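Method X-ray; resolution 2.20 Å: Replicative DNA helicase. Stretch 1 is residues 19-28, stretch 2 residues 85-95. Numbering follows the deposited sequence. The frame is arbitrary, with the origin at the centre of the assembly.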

# COMPACT_ATOMS: atom_id res chain seq x y z
N SER B 19 -10.17 -3.50 5.80
CA SER B 19 -8.97 -4.13 6.31
C SER B 19 -8.45 -5.08 5.25
O SER B 19 -7.24 -5.24 5.09
CB SER B 19 -9.27 -4.92 7.59
OG SER B 19 -8.18 -5.77 7.90
N GLY B 20 -9.37 -5.71 4.52
CA GLY B 20 -8.98 -6.63 3.46
C GLY B 20 -8.28 -5.92 2.31
O GLY B 20 -7.33 -6.43 1.72
N ILE B 21 -8.76 -4.72 1.99
CA ILE B 21 -8.19 -3.89 0.92
C ILE B 21 -6.77 -3.46 1.28
O ILE B 21 -5.91 -3.31 0.40
CB ILE B 21 -9.05 -2.63 0.69
CG1 ILE B 21 -10.39 -3.03 0.08
CG2 ILE B 21 -8.30 -1.62 -0.20
CD1 ILE B 21 -11.30 -1.86 -0.24
N VAL B 22 -6.53 -3.28 2.58
CA VAL B 22 -5.22 -2.88 3.08
C VAL B 22 -4.21 -4.02 2.93
O VAL B 22 -3.01 -3.79 2.82
CB VAL B 22 -5.30 -2.43 4.55
CG1 VAL B 22 -3.91 -2.22 5.13
CG2 VAL B 22 -6.12 -1.14 4.65
N LEU B 23 -4.72 -5.25 2.93
CA LEU B 23 -3.90 -6.45 2.79
C LEU B 23 -3.61 -6.73 1.30
O LEU B 23 -2.53 -7.23 0.95
CB LEU B 23 -4.61 -7.66 3.40
CG LEU B 23 -4.18 -9.02 2.86
CD1 LEU B 23 -2.70 -9.24 3.11
CD2 LEU B 23 -5.02 -10.10 3.51
N ALA B 24 -4.58 -6.43 0.45
CA ALA B 24 -4.43 -6.60 -0.99
C ALA B 24 -4.98 -5.36 -1.67
O ALA B 24 -6.12 -5.36 -2.13
CB ALA B 24 -5.18 -7.84 -1.46
N ASN B 25 -4.16 -4.31 -1.74
CA ASN B 25 -4.56 -3.04 -2.35
C ASN B 25 -5.21 -3.19 -3.73
O ASN B 25 -5.89 -2.28 -4.20
CB ASN B 25 -3.34 -2.11 -2.43
CG ASN B 25 -2.79 -1.75 -1.06
OD1 ASN B 25 -2.94 -2.52 -0.11
ND2 ASN B 25 -2.14 -0.60 -0.95
N HIS B 26 -5.02 -4.34 -4.37
CA HIS B 26 -5.60 -4.56 -5.69
C HIS B 26 -7.10 -4.85 -5.59
O HIS B 26 -7.85 -4.60 -6.54
CB HIS B 26 -4.89 -5.71 -6.41
CG HIS B 26 -5.39 -7.07 -6.04
ND1 HIS B 26 -6.60 -7.57 -6.49
CD2 HIS B 26 -4.84 -8.05 -5.29
CE1 HIS B 26 -6.76 -8.80 -6.04
NE2 HIS B 26 -5.71 -9.12 -5.30
N LYS B 27 -7.53 -5.35 -4.44
CA LYS B 27 -8.94 -5.67 -4.23
C LYS B 27 -9.83 -4.45 -4.24
O LYS B 27 -11.06 -4.56 -4.26
CB LYS B 27 -9.14 -6.41 -2.90
CG LYS B 27 -8.86 -7.91 -2.93
CD LYS B 27 -9.01 -8.51 -1.53
CE LYS B 27 -8.83 -10.02 -1.52
NZ LYS B 27 -10.01 -10.74 -2.05
N ILE B 28 -9.21 -3.27 -4.26
CA ILE B 28 -9.97 -2.03 -4.23
C ILE B 28 -10.71 -1.78 -5.54
O ILE B 28 -11.72 -1.08 -5.56
CB ILE B 28 -9.05 -0.81 -3.88
CG1 ILE B 28 -9.91 0.37 -3.43
CG2 ILE B 28 -8.22 -0.41 -5.09
CD1 ILE B 28 -9.10 1.57 -2.94
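Stretch 2 (85-95) IFAASPIDNIE

Packing of residues 85-95 against residues 19-28 in one chain of the replicative DNA helicase. Stretch 1 enters as the last part of a helix, passes through a type I turn from Ala-24 to Lys-27, closed by Lys-27 N to Ala-24 O at 2.7 Å, and runs into a further helix that continues beyond Ile-28. Stretch 2 enters as the end of another helix, Ile-85 to Ala-87. Ala-88 is the first residue to leave helical angles (phi/psi -57/148), and from there to Pro-90 the chain is extended, with Pro-90 at -61/133. It passes obliquely beside the helix of stretch 1, running in the same general sense, the CA atoms coming nearest at Gly-20 CA and Pro-90 CA, 4.4 Å apart. Asn-93 takes positive phi (60/91), and Ile-94 occupies the N-cap position before the next helix. Together the two stretches bury 451 Å².

Ser-19 is the polar centre of the contact. Its CA-to-CB bond points toward stretch 2, and chi1 in t (166°) places OG 2.8 Å from Ala-88 O, to which it donates a hydrogen bond. The acceptor is a carbonyl just past the end of the helix, so the hydroxyl ties one helix to the chain leaving the other. The same OG lies 3.5 Å from Pro-90 CG, and Ser-19 CB lies 3.2 Å from Ile-85 O, so this small side chain touches both the helix end and the extended segment. Ile-85 starts sideways and, with chi1 in m and chi2 in t, leads its end away; the nearest atom of Ile-85 to Ser-19 is its carbonyl O, not its side chain.

At Gly-20 the CA atoms of the two stretches come closest, and Gly-20 CA is 4.2 Å from Pro-90 CB. Pro-90 points toward stretch 1 with its ring in the C-gamma exo pucker, and gives up 66 Å² to the contact, the most of any residue in stretch 2. One helical turn beyond Ser-19, Leu-23 also points toward stretch 2; chi1 156° (t) and chi2 61° (p) bring CD2 to 3.6 Å from Pro-90 CB. The proline is thus touched by Ser-19, Gly-20 and Leu-23.

Val-22 meets the helical part of stretch 2 instead. With chi1 in t, its CG2 reaches Phe-86 CE1 at 4.2 Å and approaches the ring obliquely. The CA-to-CB bond of Phe-86 points away from stretch 1, but chi1 -69° (m) and chi2 -66° bring the end of the side chain back nearer, which makes this apolar contact possible.

Lys-27 reaches the far end of stretch 2 with a long side chain: chi1 is -82° (m), chi2 and chi3 are both t, and chi4 turns to m. NZ comes 4.4 Å from Ile-94 CG1 and 4.5 Å from Asn-93 N, and is hydrogen-bonded elsewhere in the structure. Ile-94 points toward stretch 1 with both chi angles in p. Asn-93 points away; its OD1 accepts a weak bond from Glu-95 N at 3.5 Å.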

# COMPACT_ATOMS: atom_id res chain seq x y z
N ILE B 85 -10.37 -0.23 11.94
CA ILE B 85 -10.21 -0.74 10.59
C ILE B 85 -8.94 -1.56 10.43
O ILE B 85 -8.99 -2.68 9.89
CB ILE B 85 -10.24 0.43 9.59
CG1 ILE B 85 -11.63 1.09 9.65
CG2 ILE B 85 -9.92 -0.08 8.19
CD1 ILE B 85 -11.69 2.52 9.13
N PHE B 86 -7.80 -1.05 10.90
CA PHE B 86 -6.53 -1.76 10.77
C PHE B 86 -6.42 -3.05 11.58
O PHE B 86 -5.69 -3.97 11.19
CB PHE B 86 -5.36 -0.83 11.12
CG PHE B 86 -5.13 0.27 10.12
CD1 PHE B 86 -4.72 -0.02 8.83
CD2 PHE B 86 -5.36 1.60 10.46
CE1 PHE B 86 -4.54 0.99 7.89
CE2 PHE B 86 -5.19 2.62 9.53
CZ PHE B 86 -4.78 2.32 8.24
N ALA B 87 -7.13 -3.13 12.70
CA ALA B 87 -7.07 -4.31 13.55
C ALA B 87 -8.04 -5.42 13.15
O ALA B 87 -7.80 -6.58 13.45
CB ALA B 87 -7.30 -3.92 15.01
N ALA B 88 -9.12 -5.07 12.47
CA ALA B 88 -10.10 -6.06 12.03
C ALA B 88 -9.40 -7.10 11.17
O ALA B 88 -8.44 -6.79 10.47
CB ALA B 88 -11.21 -5.39 11.25
N SER B 89 -9.88 -8.34 11.22
CA SER B 89 -9.27 -9.43 10.47
C SER B 89 -9.63 -9.52 9.00
O SER B 89 -10.79 -9.64 8.64
CB SER B 89 -9.60 -10.76 11.14
OG SER B 89 -9.25 -10.74 12.51
N PRO B 90 -8.61 -9.44 8.14
CA PRO B 90 -8.80 -9.53 6.71
C PRO B 90 -9.41 -10.93 6.57
O PRO B 90 -8.95 -11.92 7.16
CB PRO B 90 -7.37 -9.43 6.14
CG PRO B 90 -6.55 -8.77 7.32
CD PRO B 90 -7.19 -9.41 8.49
N ILE B 91 -10.47 -11.05 5.80
CA ILE B 91 -11.11 -12.33 5.60
C ILE B 91 -10.67 -12.82 4.22
O ILE B 91 -9.93 -12.13 3.52
CB ILE B 91 -12.62 -12.11 5.75
CG1 ILE B 91 -13.02 -12.67 7.11
CG2 ILE B 91 -13.41 -12.68 4.59
CD1 ILE B 91 -12.26 -12.08 8.34
N ASP B 92 -11.07 -14.02 3.86
CA ASP B 92 -10.71 -14.50 2.55
C ASP B 92 -12.02 -14.33 1.79
O ASP B 92 -13.07 -14.71 2.31
CB ASP B 92 -10.32 -15.98 2.61
CG ASP B 92 -8.81 -16.22 2.65
OD1 ASP B 92 -8.41 -17.40 2.54
OD2 ASP B 92 -8.02 -15.28 2.79
N ASN B 93 -11.97 -13.73 0.61
CA ASN B 93 -13.20 -13.52 -0.15
C ASN B 93 -14.20 -12.66 0.61
O ASN B 93 -15.01 -13.16 1.38
CB ASN B 93 -13.86 -14.85 -0.53
CG ASN B 93 -15.06 -14.66 -1.44
OD1 ASN B 93 -15.07 -13.76 -2.28
ND2 ASN B 93 -16.07 -15.51 -1.29
N ILE B 94 -14.10 -11.35 0.38
CA ILE B 94 -14.99 -10.37 1.01
C ILE B 94 -16.14 -10.01 0.08
O ILE B 94 -16.79 -8.98 0.24
CB ILE B 94 -14.22 -9.07 1.37
CG1 ILE B 94 -13.19 -8.74 0.29
CG2 ILE B 94 -13.58 -9.20 2.73
CD1 ILE B 94 -13.78 -8.39 -1.06
N GLU B 95 -16.38 -10.87 -0.91
CA GLU B 95 -17.44 -10.65 -1.89
C GLU B 95 -18.81 -10.45 -1.25
O GLU B 95 -19.37 -9.36 -1.30
CB GLU B 95 -17.51 -11.83 -2.86
CG GLU B 95 -18.64 -11.74 -3.88
CD GLU B 95 -18.80 -13.00 -4.69
OE1 GLU B 95 -19.75 -13.08 -5.50
OE2 GLU B 95 -17.97 -13.92 -4.54